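Local coordinates for protein 24-sterol C-methyltransferase (PDB 6F5Z) that probably transfers methyl groups from S-adenosylmethionine, binds S-adenosylhomocysteine and forms a complex with the Trm112 methyltransferase activator, at residues D105-M110 against E124-I129; E111-A116 against G134-A139; D118-L123 against R169-D174. One frame throughout, in Å; residues are numbered along the deposited sequence.

Interaction 1: D105-M110 against E124-I129; sequences DHVWSM and EEIARI. With SAH (S-adenosyl-L-homocysteine), chain G.
Val107 meets Ile126 and Ile129 chiefly with one methyl, and no hydrogen bond crosses between strand and helix. Followed outward, its CB already lies 4.2 Å from Ile126 CG2. CG2, the branch anti to the carbonyl carbon and beside the backbone N, makes the rest of the contact. It stands 4.2 Å from Ile126 CG2 and 4.0 Å from Ile129 CD1, touching both side chains, which come from positions about one helical turn apart. Val107 and Ile129 cross at about a right angle. CG1 of Ile129 sits between its backbone N and carbonyl carbon (chi1 69°), and an extended chi2 carries CD1 back toward the strand.

On the same helix, Arg128 grips Glu125 side-on: NE reaches OE2 at 2.9 Å and NH2 reaches OE1 at 3.0 Å, both acceptors close to the guanidinium plane. Asp101, in a salt bridge with Arg128 NH1, is a second carboxylate for this arginine. At the far end of the strand the backbone O of Met110 accepts from the amino N of SAH at 2.9 Å.

Strand 106-110 runs between strands 41-45 and 134-140 of the Rossmann-like methyltransferase sheet, and helix 119-129 packs on one face of it, Ile126 also touching Leu45 and Phe136.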
loop_
_atom_site.group_PDB
_atom_site.type_symbol
_atom_site.label_atom_id
_atom_site.label_comp_id
_atom_site.label_asym_id
_atom_site.label_seq_id
_atom_site.Cartn_x
_atom_site.Cartn_y
_atom_site.Cartn_z
ATOM N N ASP B 105 -10.428 8.835 -9.445
ATOM C CA ASP B 105 -9.542 8.871 -8.274
ATOM C C ASP B 105 -8.869 7.532 -8.005
ATOM O O ASP B 105 -7.701 7.518 -7.610
ATOM C CB ASP B 105 -10.313 9.330 -7.032
ATOM C CG ASP B 105 -10.838 10.760 -7.168
ATOM O OD1 ASP B 105 -10.012 11.682 -7.281
ATOM O OD2 ASP B 105 -12.061 10.932 -7.317
ATOM N N HIS B 106 -9.622 6.406 -8.152
ATOM C CA HIS B 106 -9.027 5.091 -7.928
ATOM C C HIS B 106 -9.682 4.066 -8.826
ATOM O O HIS B 106 -10.850 4.227 -9.219
ATOM C CB HIS B 106 -9.199 4.611 -6.477
ATOM C CG HIS B 106 -8.686 5.568 -5.464
ATOM N ND1 HIS B 106 -9.530 6.492 -4.835
ATOM C CD2 HIS B 106 -7.417 5.765 -5.057
ATOM C CE1 HIS B 106 -8.734 7.210 -4.059
ATOM N NE2 HIS B 106 -7.460 6.837 -4.159
ATOM N N VAL B 107 -8.909 3.029 -9.165
ATOM C CA VAL B 107 -9.443 1.906 -9.963
ATOM C C VAL B 107 -9.224 0.652 -9.112
ATOM O O VAL B 107 -8.151 0.449 -8.527
ATOM C CB VAL B 107 -8.677 1.780 -11.308
ATOM C CG1 VAL B 107 -9.109 0.527 -12.083
ATOM C CG2 VAL B 107 -8.908 3.020 -12.169
ATOM N N TRP B 108 -10.259 -0.206 -9.064
ATOM C CA TRP B 108 -10.249 -1.478 -8.379
ATOM C C TRP B 108 -10.515 -2.569 -9.407
ATOM O O TRP B 108 -11.335 -2.389 -10.306
ATOM C CB TRP B 108 -11.421 -1.512 -7.364
ATOM C CG TRP B 108 -11.805 -2.891 -6.900
ATOM C CD1 TRP B 108 -12.774 -3.696 -7.440
ATOM C CD2 TRP B 108 -11.167 -3.658 -5.864
ATOM N NE1 TRP B 108 -12.818 -4.910 -6.759
ATOM C CE2 TRP B 108 -11.816 -4.920 -5.811
ATOM C CE3 TRP B 108 -10.101 -3.398 -4.974
ATOM C CZ2 TRP B 108 -11.499 -5.876 -4.840
ATOM C CZ3 TRP B 108 -9.754 -4.365 -4.039
ATOM C CH2 TRP B 108 -10.427 -5.610 -4.009
ATOM N N SER B 109 -9.849 -3.706 -9.263
ATOM C CA SER B 109 -10.200 -4.864 -10.062
ATOM C C SER B 109 -9.905 -6.131 -9.264
ATOM O O SER B 109 -8.798 -6.305 -8.757
ATOM C CB SER B 109 -9.490 -4.839 -11.407
ATOM O OG SER B 109 -9.846 -5.974 -12.185
ATOM N N MET B 110 -10.887 -7.029 -9.179
ATOM C CA MET B 110 -10.681 -8.307 -8.477
ATOM C C MET B 110 -11.053 -9.445 -9.442
ATOM O O MET B 110 -12.150 -9.441 -10.040
ATOM C CB MET B 110 -11.583 -8.393 -7.230
ATOM C CG MET B 110 -11.694 -9.779 -6.600
ATOM S SD MET B 110 -10.127 -10.280 -5.847
ATOM C CE MET B 110 -10.618 -11.759 -4.932
ATOM N N GLU B 124 -1.702 0.725 -19.147
ATOM C CA GLU B 124 -1.485 2.070 -19.677
ATOM C C GLU B 124 -2.808 2.868 -19.670
ATOM O O GLU B 124 -2.806 4.050 -19.315
ATOM C CB GLU B 124 -0.935 1.977 -21.106
ATOM C CG GLU B 124 0.489 1.436 -21.135
ATOM C CD GLU B 124 0.925 0.850 -22.468
ATOM O OE1 GLU B 124 0.183 1.000 -23.469
ATOM O OE2 GLU B 124 1.974 0.166 -22.492
ATOM N N GLU B 125 -3.932 2.183 -19.981
ATOM C CA GLU B 125 -5.261 2.807 -19.949
ATOM C C GLU B 125 -5.646 3.204 -18.522
ATOM O O GLU B 125 -6.263 4.253 -18.306
ATOM C CB GLU B 125 -6.300 1.857 -20.513
ATOM C CG GLU B 125 -6.396 1.871 -22.034
ATOM C CD GLU B 125 -6.960 3.193 -22.524
ATOM O OE1 GLU B 125 -8.203 3.360 -22.499
ATOM O OE2 GLU B 125 -6.151 4.074 -22.900
ATOM N N ILE B 126 -5.286 2.360 -17.549
ATOM C CA ILE B 126 -5.571 2.677 -16.133
ATOM C C ILE B 126 -4.741 3.888 -15.698
ATOM O O ILE B 126 -5.245 4.825 -15.064
ATOM C CB ILE B 126 -5.307 1.421 -15.268
ATOM C CG1 ILE B 126 -6.399 0.374 -15.543
ATOM C CG2 ILE B 126 -5.285 1.764 -13.779
ATOM C CD1 ILE B 126 -6.075 -1.021 -15.026
ATOM N N ALA B 127 -3.448 3.903 -16.054
ATOM C CA ALA B 127 -2.609 5.046 -15.709
ATOM C C ALA B 127 -3.157 6.317 -16.383
ATOM O O ALA B 127 -3.091 7.389 -15.795
ATOM C CB ALA B 127 -1.177 4.793 -16.183
ATOM N N ARG B 128 -3.712 6.180 -17.590
ATOM C CA ARG B 128 -4.283 7.326 -18.310
ATOM C C ARG B 128 -5.500 7.901 -17.586
ATOM O O ARG B 128 -5.550 9.120 -17.348
ATOM C CB ARG B 128 -4.677 6.905 -19.737
ATOM C CG ARG B 128 -5.296 8.066 -20.532
ATOM C CD ARG B 128 -5.720 7.635 -21.931
ATOM N NE ARG B 128 -6.836 6.692 -21.937
ATOM C CZ ARG B 128 -8.098 7.014 -21.676
ATOM N NH1 ARG B 128 -8.431 8.278 -21.418
ATOM N NH2 ARG B 128 -9.040 6.082 -21.680
ATOM N N ILE B 129 -6.492 7.035 -17.234
ATOM C CA ILE B 129 -7.717 7.560 -16.610
ATOM C C ILE B 129 -7.531 8.035 -15.153
ATOM O O ILE B 129 -8.291 8.885 -14.685
ATOM C CB ILE B 129 -8.898 6.603 -16.729
ATOM C CG1 ILE B 129 -8.672 5.334 -15.836
ATOM C CG2 ILE B 129 -9.138 6.226 -18.225
ATOM C CD1 ILE B 129 -9.932 4.453 -15.789
HETATM N N SAH G . -14.868 -8.624 -9.694
HETATM C CA SAH G . -15.940 -9.648 -9.574
HETATM C CB SAH G . -16.123 -10.548 -10.860
HETATM C CG SAH G . -14.899 -11.405 -11.169
HETATM S SD SAH G . -15.193 -12.438 -12.652
HETATM C C SAH G . -15.726 -10.570 -8.346
HETATM O O SAH G . -14.680 -10.277 -7.623
HETATM O OXT SAH G . -16.486 -11.474 -8.083
HETATM C "C5'" SAH G . -14.464 -11.460 -13.988
HETATM C "C4'" SAH G . -15.357 -10.333 -14.472
HETATM O "O4'" SAH G . -14.608 -9.567 -15.453
HETATM C "C3'" SAH G . -16.602 -10.869 -15.188
HETATM O "O3'" SAH G . -17.806 -10.258 -14.723
HETATM C "C2'" SAH G . -16.279 -10.665 -16.673
HETATM O "O2'" SAH G . -17.408 -10.474 -17.522
HETATM C "C1'" SAH G . -15.371 -9.436 -16.641
HETATM N N9 SAH G . -14.435 -9.341 -17.763
HETATM C C8 SAH G . -13.519 -10.286 -18.159
HETATM N N7 SAH G . -12.772 -9.915 -19.171
HETATM C C5 SAH G . -13.221 -8.634 -19.459
HETATM C C6 SAH G . -12.839 -7.686 -20.435
HETATM N N6 SAH G . -11.896 -7.904 -21.362
HETATM N N1 SAH G . -13.497 -6.501 -20.456
HETATM C C2 SAH G . -14.486 -6.295 -19.574
HETATM N N3 SAH G . -14.933 -7.107 -18.613
HETATM C C4 SAH G . -14.250 -8.271 -18.601
#

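Interaction 2: E111-A116 against G134-A139; sequences EAFYYA and GTFYCA. With SAH (S-adenosyl-L-homocysteine), chain G.
Glu111 N donates to Ala139 O at 2.9 Å with an N-H...O angle of 159°, the one direct hydrogen bond between the loop 111-116 and the strand 134-139. The same carbonyl oxygen also accepts from water 1 at 3.1 Å, and that water in turn accepts from Phe113 N at 2.9 Å. Ala139 O thus holds the loop twice, once directly and once through water.

Beside this polar pair lies an apolar one. Phe113, its CG anti to the backbone N (chi1 175°), extends toward the strand, where Cys138 SG approaches its CB at 4.0 Å. The sulfur is 4.5 Å from the ring centroid and 33° off the ring normal, an oblique sulfur-aromatic contact. Phe113 CD1 comes to the edge of the Phe136 ring, near its plane, at 4.3 Å from CZ. Phe136 itself is packed against Leu123 and Ile126 of helix 119-129 and against the Phe172 ring.

A second shell steadies the loop. Tyr114 OH donates to Glu111 OE1 at 2.6 Å, reaching it from above the carboxylate plane, while Asn141 N bonds the same oxygen; Tyr114 CE1 lies over one face of the Tyr115 ring, toward its rim, and Tyr115 meets Phe7 edge-to-face.

The loop also lines the cofactor site: Ala112 CB lies 3.5 Å from SAH O4', and Tyr115 CB lies beside adenine N7. Chemically, the contact with the strand combines two polar links on one carbonyl with an apolar group of a sulfur and two rings, whereas these approaches to the ligand are contacts without hydrogen bonds, consistent with a wall that shapes the pocket around the ribose and adenine.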
loop_
_atom_site.group_PDB
_atom_site.type_symbol
_atom_site.label_atom_id
_atom_site.label_comp_id
_atom_site.label_asym_id
_atom_site.label_seq_id
_atom_site.Cartn_x
_atom_site.Cartn_y
_atom_site.Cartn_z
ATOM N N GLU B 111 -10.144 -10.415 -9.569
ATOM C CA GLU B 111 -10.395 -11.624 -10.343
ATOM C C GLU B 111 -10.836 -11.323 -11.776
ATOM O O GLU B 111 -11.627 -12.111 -12.334
ATOM C CB GLU B 111 -11.448 -12.486 -9.588
ATOM C CG GLU B 111 -10.832 -13.233 -8.420
ATOM C CD GLU B 111 -9.981 -14.384 -8.920
ATOM O OE1 GLU B 111 -8.893 -14.125 -9.492
ATOM O OE2 GLU B 111 -10.455 -15.542 -8.849
ATOM N N ALA B 112 -10.234 -10.315 -12.430
ATOM C CA ALA B 112 -10.640 -9.964 -13.795
ATOM C C ALA B 112 -9.476 -9.570 -14.656
ATOM O O ALA B 112 -9.518 -9.729 -15.864
ATOM C CB ALA B 112 -11.630 -8.796 -13.767
ATOM N N PHE B 113 -8.443 -8.967 -14.050
ATOM C CA PHE B 113 -7.388 -8.367 -14.855
ATOM C C PHE B 113 -6.715 -9.319 -15.829
ATOM O O PHE B 113 -6.394 -8.905 -16.947
ATOM C CB PHE B 113 -6.342 -7.683 -13.965
ATOM C CG PHE B 113 -5.153 -7.133 -14.709
ATOM C CD1 PHE B 113 -5.224 -5.904 -15.344
ATOM C CD2 PHE B 113 -3.985 -7.884 -14.836
ATOM C CE1 PHE B 113 -4.117 -5.415 -16.057
ATOM C CE2 PHE B 113 -2.892 -7.407 -15.572
ATOM C CZ PHE B 113 -2.966 -6.178 -16.160
ATOM N N TYR B 114 -6.531 -10.553 -15.398
ATOM C CA TYR B 114 -5.791 -11.528 -16.182
ATOM C C TYR B 114 -6.598 -12.038 -17.378
ATOM O O TYR B 114 -6.048 -12.819 -18.160
ATOM C CB TYR B 114 -5.274 -12.635 -15.292
ATOM C CG TYR B 114 -6.332 -13.245 -14.403
ATOM C CD1 TYR B 114 -7.179 -14.240 -14.879
ATOM C CD2 TYR B 114 -6.441 -12.885 -13.060
ATOM C CE1 TYR B 114 -8.117 -14.854 -14.058
ATOM C CE2 TYR B 114 -7.399 -13.471 -12.230
ATOM C CZ TYR B 114 -8.224 -14.474 -12.724
ATOM O OH TYR B 114 -9.125 -15.124 -11.902
ATOM N N TYR B 115 -7.849 -11.582 -17.565
ATOM C CA TYR B 115 -8.580 -11.938 -18.784
ATOM C C TYR B 115 -8.358 -10.852 -19.853
ATOM O O TYR B 115 -8.817 -11.019 -20.996
ATOM C CB TYR B 115 -10.093 -12.036 -18.495
ATOM C CG TYR B 115 -10.473 -13.125 -17.524
ATOM C CD1 TYR B 115 -10.392 -14.471 -17.883
ATOM C CD2 TYR B 115 -10.966 -12.817 -16.260
ATOM C CE1 TYR B 115 -10.784 -15.478 -17.001
ATOM C CE2 TYR B 115 -11.301 -13.815 -15.351
ATOM C CZ TYR B 115 -11.218 -15.145 -15.727
ATOM O OH TYR B 115 -11.597 -16.136 -14.844
ATOM N N ALA B 116 -7.696 -9.717 -19.513
ATOM C CA ALA B 116 -7.481 -8.650 -20.507
ATOM C C ALA B 116 -6.762 -9.220 -21.723
ATOM O O ALA B 116 -5.822 -9.996 -21.545
ATOM C CB ALA B 116 -6.651 -7.518 -19.920
ATOM N N GLY B 134 -3.569 8.984 -7.920
ATOM C CA GLY B 134 -4.637 7.990 -7.797
ATOM C C GLY B 134 -4.072 6.582 -7.782
ATOM O O GLY B 134 -2.954 6.375 -8.264
ATOM N N THR B 135 -4.859 5.599 -7.280
ATOM C CA THR B 135 -4.329 4.248 -7.141
ATOM C C THR B 135 -5.078 3.229 -7.943
ATOM O O THR B 135 -6.240 3.444 -8.310
ATOM C CB THR B 135 -4.328 3.751 -5.662
ATOM O OG1 THR B 135 -5.676 3.485 -5.230
ATOM C CG2 THR B 135 -3.609 4.729 -4.712
ATOM N N PHE B 136 -4.351 2.169 -8.301
ATOM C CA PHE B 136 -4.935 0.989 -8.926
ATOM C C PHE B 136 -4.694 -0.153 -7.941
ATOM O O PHE B 136 -3.532 -0.479 -7.649
ATOM C CB PHE B 136 -4.269 0.677 -10.305
ATOM C CG PHE B 136 -4.711 -0.644 -10.924
ATOM C CD1 PHE B 136 -6.045 -1.061 -10.844
ATOM C CD2 PHE B 136 -3.815 -1.423 -11.644
ATOM C CE1 PHE B 136 -6.449 -2.257 -11.423
ATOM C CE2 PHE B 136 -4.229 -2.592 -12.264
ATOM C CZ PHE B 136 -5.541 -3.005 -12.154
ATOM N N TYR B 137 -5.795 -0.807 -7.495
ATOM C CA TYR B 137 -5.749 -1.977 -6.621
ATOM C C TYR B 137 -6.096 -3.180 -7.510
ATOM O O TYR B 137 -7.252 -3.296 -7.947
ATOM C CB TYR B 137 -6.750 -1.813 -5.459
ATOM C CG TYR B 137 -6.125 -1.126 -4.267
ATOM C CD1 TYR B 137 -5.724 0.205 -4.333
ATOM C CD2 TYR B 137 -5.931 -1.809 -3.071
ATOM C CE1 TYR B 137 -5.060 0.815 -3.265
ATOM C CE2 TYR B 137 -5.289 -1.206 -1.987
ATOM C CZ TYR B 137 -4.838 0.099 -2.094
ATOM O OH TYR B 137 -4.173 0.658 -1.027
ATOM N N CYS B 138 -5.099 -4.038 -7.779
ATOM C CA CYS B 138 -5.243 -5.160 -8.672
ATOM C C CYS B 138 -5.149 -6.448 -7.854
ATOM O O CYS B 138 -4.051 -6.804 -7.402
ATOM C CB CYS B 138 -4.111 -5.089 -9.699
ATOM S SG CYS B 138 -4.162 -6.412 -10.926
ATOM N N ALA B 139 -6.306 -7.143 -7.684
ATOM C CA ALA B 139 -6.314 -8.343 -6.855
ATOM C C ALA B 139 -6.616 -9.528 -7.761
ATOM O O ALA B 139 -7.584 -9.468 -8.552
ATOM C CB ALA B 139 -7.370 -8.226 -5.776
HETATM N N SAH G . -14.868 -8.624 -9.694
HETATM C CA SAH G . -15.940 -9.648 -9.574
HETATM C CB SAH G . -16.123 -10.548 -10.860
HETATM C CG SAH G . -14.899 -11.405 -11.169
HETATM S SD SAH G . -15.193 -12.438 -12.652
HETATM C C SAH G . -15.726 -10.570 -8.346
HETATM O O SAH G . -14.680 -10.277 -7.623
HETATM O OXT SAH G . -16.486 -11.474 -8.083
HETATM C "C5'" SAH G . -14.464 -11.460 -13.988
HETATM C "C4'" SAH G . -15.357 -10.333 -14.472
HETATM O "O4'" SAH G . -14.608 -9.567 -15.453
HETATM C "C3'" SAH G . -16.602 -10.869 -15.188
HETATM O "O3'" SAH G . -17.806 -10.258 -14.723
HETATM C "C2'" SAH G . -16.279 -10.665 -16.673
HETATM O "O2'" SAH G . -17.408 -10.474 -17.522
HETATM C "C1'" SAH G . -15.371 -9.436 -16.641
HETATM N N9 SAH G . -14.435 -9.341 -17.763
HETATM C C8 SAH G . -13.519 -10.286 -18.159
HETATM N N7 SAH G . -12.772 -9.915 -19.171
HETATM C C5 SAH G . -13.221 -8.634 -19.459
HETATM C C6 SAH G . -12.839 -7.686 -20.435
HETATM N N6 SAH G . -11.896 -7.904 -21.362
HETATM N N1 SAH G . -13.497 -6.501 -20.456
HETATM C C2 SAH G . -14.486 -6.295 -19.574
HETATM N N3 SAH G . -14.933 -7.107 -18.613
HETATM C C4 SAH G . -14.250 -8.271 -18.601
HETATM O O HOH W 1 -8.404 -8.266 -11.240
#

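Interaction 3: D118-L123 against R169-D174; sequences DPHHTL and REAFRD
Apolar contacts dominate where Leu123 meets Ala171 and Phe172. The two methyls of Leu123 divide the work: CD1 touches Ala171 CB at 3.6 Å, and CD2 reaches Phe172 CE1 at 3.7 Å. Phe172 starts out pointing away from helix 119-123, yet its ring swings back, and Leu123 and Phe172 cross at about a right angle. His120 adds its imidazole, with CG anti to the carbonyl carbon (chi1 -75°), which brings NE2 to 3.7 Å from Ala171 CB. That methyl therefore sits against both His120 and Leu123.

Polar links lie at the margin. Water 2 joins the helices, 3.0 Å from His120 NE2 and donating to Asp174 OD2 at 2.7 Å. Within the first helix, Asp118 is the N-cap: its OD1 accepts from His121 N at 3.2 Å, from well above the carboxylate plane.

The axes of segments 119-123 and 169-174 approach to 9.4 Å and cross at -52°. Helix 119-129 and helix 165-174 thus pack side by side against the sheet, both on strand 134-140. Beyond Phe172 lies Val179 of strand 178-185, and Arg169 and Arg173 form salt bridges with Glu37 of the second subunit.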
loop_
_atom_site.group_PDB
_atom_site.type_symbol
_atom_site.label_atom_id
_atom_site.label_comp_id
_atom_site.label_asym_id
_atom_site.label_seq_id
_atom_site.Cartn_x
_atom_site.Cartn_y
_atom_site.Cartn_z
ATOM N N ASP B 118 -4.863 -7.524 -23.804
ATOM C CA ASP B 118 -3.544 -6.922 -23.911
ATOM C C ASP B 118 -3.314 -6.266 -22.549
ATOM O O ASP B 118 -3.596 -5.087 -22.354
ATOM C CB ASP B 118 -3.569 -5.914 -25.067
ATOM C CG ASP B 118 -2.288 -5.153 -25.354
ATOM O OD1 ASP B 118 -1.340 -5.259 -24.563
ATOM O OD2 ASP B 118 -2.258 -4.408 -26.355
ATOM N N PRO B 119 -2.907 -7.077 -21.555
ATOM C CA PRO B 119 -2.796 -6.558 -20.181
ATOM C C PRO B 119 -1.883 -5.348 -20.026
ATOM O O PRO B 119 -2.155 -4.448 -19.209
ATOM C CB PRO B 119 -2.307 -7.775 -19.381
ATOM C CG PRO B 119 -1.671 -8.690 -20.415
ATOM C CD PRO B 119 -2.573 -8.512 -21.616
ATOM N N HIS B 120 -0.778 -5.303 -20.797
ATOM C CA HIS B 120 0.100 -4.137 -20.716
ATOM C C HIS B 120 -0.661 -2.868 -21.189
ATOM O O HIS B 120 -0.532 -1.809 -20.565
ATOM C CB HIS B 120 1.371 -4.399 -21.540
ATOM C CG HIS B 120 2.304 -5.351 -20.850
ATOM N ND1 HIS B 120 2.555 -6.634 -21.329
ATOM C CD2 HIS B 120 3.037 -5.153 -19.727
ATOM C CE1 HIS B 120 3.443 -7.159 -20.485
ATOM N NE2 HIS B 120 3.747 -6.299 -19.498
ATOM N N HIS B 121 -1.472 -2.978 -22.259
ATOM C CA HIS B 121 -2.242 -1.818 -22.731
ATOM C C HIS B 121 -3.323 -1.441 -21.712
ATOM O O HIS B 121 -3.559 -0.262 -21.469
ATOM C CB HIS B 121 -2.839 -2.059 -24.117
ATOM C CG HIS B 121 -3.621 -0.892 -24.637
ATOM N ND1 HIS B 121 -3.023 0.340 -24.860
ATOM C CD2 HIS B 121 -4.949 -0.774 -24.864
ATOM C CE1 HIS B 121 -3.999 1.143 -25.264
ATOM N NE2 HIS B 121 -5.169 0.518 -25.277
ATOM N N THR B 122 -3.925 -2.446 -21.069
ATOM C CA THR B 122 -4.924 -2.128 -20.021
ATOM C C THR B 122 -4.234 -1.327 -18.901
ATOM O O THR B 122 -4.819 -0.368 -18.413
ATOM C CB THR B 122 -5.585 -3.407 -19.516
ATOM O OG1 THR B 122 -6.358 -3.951 -20.607
ATOM C CG2 THR B 122 -6.515 -3.142 -18.324
ATOM N N LEU B 123 -3.007 -1.712 -18.478
ATOM C CA LEU B 123 -2.328 -0.933 -17.444
ATOM C C LEU B 123 -2.070 0.518 -17.872
ATOM O O LEU B 123 -2.174 1.434 -17.079
ATOM C CB LEU B 123 -1.019 -1.598 -17.031
ATOM C CG LEU B 123 -1.191 -2.907 -16.275
ATOM C CD1 LEU B 123 0.120 -3.667 -16.170
ATOM C CD2 LEU B 123 -1.797 -2.670 -14.869
ATOM N N ARG B 169 4.814 -6.460 -10.751
ATOM C CA ARG B 169 5.499 -5.208 -10.378
ATOM C C ARG B 169 6.172 -4.585 -11.607
ATOM O O ARG B 169 6.076 -3.368 -11.817
ATOM C CB ARG B 169 6.541 -5.451 -9.267
ATOM C CG ARG B 169 5.938 -6.040 -7.995
ATOM C CD ARG B 169 6.848 -5.927 -6.756
ATOM N NE ARG B 169 8.186 -6.482 -6.974
ATOM C CZ ARG B 169 8.486 -7.774 -6.840
ATOM N NH1 ARG B 169 7.531 -8.666 -6.569
ATOM N NH2 ARG B 169 9.738 -8.193 -7.002
ATOM N N GLU B 170 6.844 -5.432 -12.412
ATOM C CA GLU B 170 7.524 -4.942 -13.599
ATOM C C GLU B 170 6.533 -4.345 -14.586
ATOM O O GLU B 170 6.795 -3.285 -15.152
ATOM C CB GLU B 170 8.306 -6.088 -14.265
ATOM C CG GLU B 170 9.456 -6.632 -13.415
ATOM C CD GLU B 170 9.966 -8.031 -13.750
ATOM O OE1 GLU B 170 9.521 -8.618 -14.763
ATOM O OE2 GLU B 170 10.810 -8.549 -12.984
ATOM N N ALA B 171 5.370 -5.010 -14.795
ATOM C CA ALA B 171 4.388 -4.500 -15.763
ATOM C C ALA B 171 3.818 -3.167 -15.270
ATOM O O ALA B 171 3.555 -2.279 -16.083
ATOM C CB ALA B 171 3.254 -5.500 -15.916
ATOM N N PHE B 172 3.564 -3.029 -13.952
ATOM C CA PHE B 172 3.037 -1.762 -13.451
ATOM C C PHE B 172 4.040 -0.646 -13.736
ATOM O O PHE B 172 3.653 0.382 -14.271
ATOM C CB PHE B 172 2.837 -1.851 -11.935
ATOM C CG PHE B 172 1.476 -2.349 -11.499
ATOM C CD1 PHE B 172 0.868 -3.416 -12.148
ATOM C CD2 PHE B 172 0.857 -1.814 -10.381
ATOM C CE1 PHE B 172 -0.373 -3.928 -11.700
ATOM C CE2 PHE B 172 -0.402 -2.280 -9.970
ATOM C CZ PHE B 172 -0.989 -3.346 -10.609
ATOM N N ARG B 173 5.319 -0.903 -13.459
ATOM C CA ARG B 173 6.333 0.143 -13.700
ATOM C C ARG B 173 6.436 0.435 -15.195
ATOM O O ARG B 173 6.579 1.601 -15.564
ATOM C CB ARG B 173 7.690 -0.274 -13.133
ATOM C CG ARG B 173 7.648 -0.444 -11.615
ATOM C CD ARG B 173 9.020 -0.589 -10.974
ATOM N NE ARG B 173 8.899 -0.901 -9.539
ATOM C CZ ARG B 173 9.145 -2.093 -8.997
ATOM N NH1 ARG B 173 9.537 -3.111 -9.758
ATOM N NH2 ARG B 173 9.012 -2.273 -7.691
ATOM N N ASP B 174 6.369 -0.622 -16.060
ATOM C CA ASP B 174 6.458 -0.379 -17.508
ATOM C C ASP B 174 5.297 0.484 -18.019
ATOM O O ASP B 174 5.453 1.202 -19.022
ATOM C CB ASP B 174 6.569 -1.690 -18.282
ATOM C CG ASP B 174 7.881 -2.421 -18.095
ATOM O OD1 ASP B 174 8.843 -1.800 -17.589
ATOM O OD2 ASP B 174 7.952 -3.624 -18.453
HETATM O O HOH W 2 6.475 -5.874 -18.236
#

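How the interactions relate
From the N terminus, the chain runs along strand 104-110, through the loop 111-116 and into helix 119-129, whose return onto the strand is the short beta-alpha closure of interaction 1. Strand 134-140 then comes in parallel beside strand 104-110, completing a beta-alpha-beta crossover, and interaction 2 ties loop 111-116 to the C-terminal part of segment 134-139. Interaction 3 closes the longest loop, bringing helix 165-174 back to the start of helix 119-129. Every pair of contacts crosses, because their segments alternate along the chain. Interactions 1 and 2 meet through the pairing of their strands and share SAH; the strand of interaction 2 also underlies interaction 3.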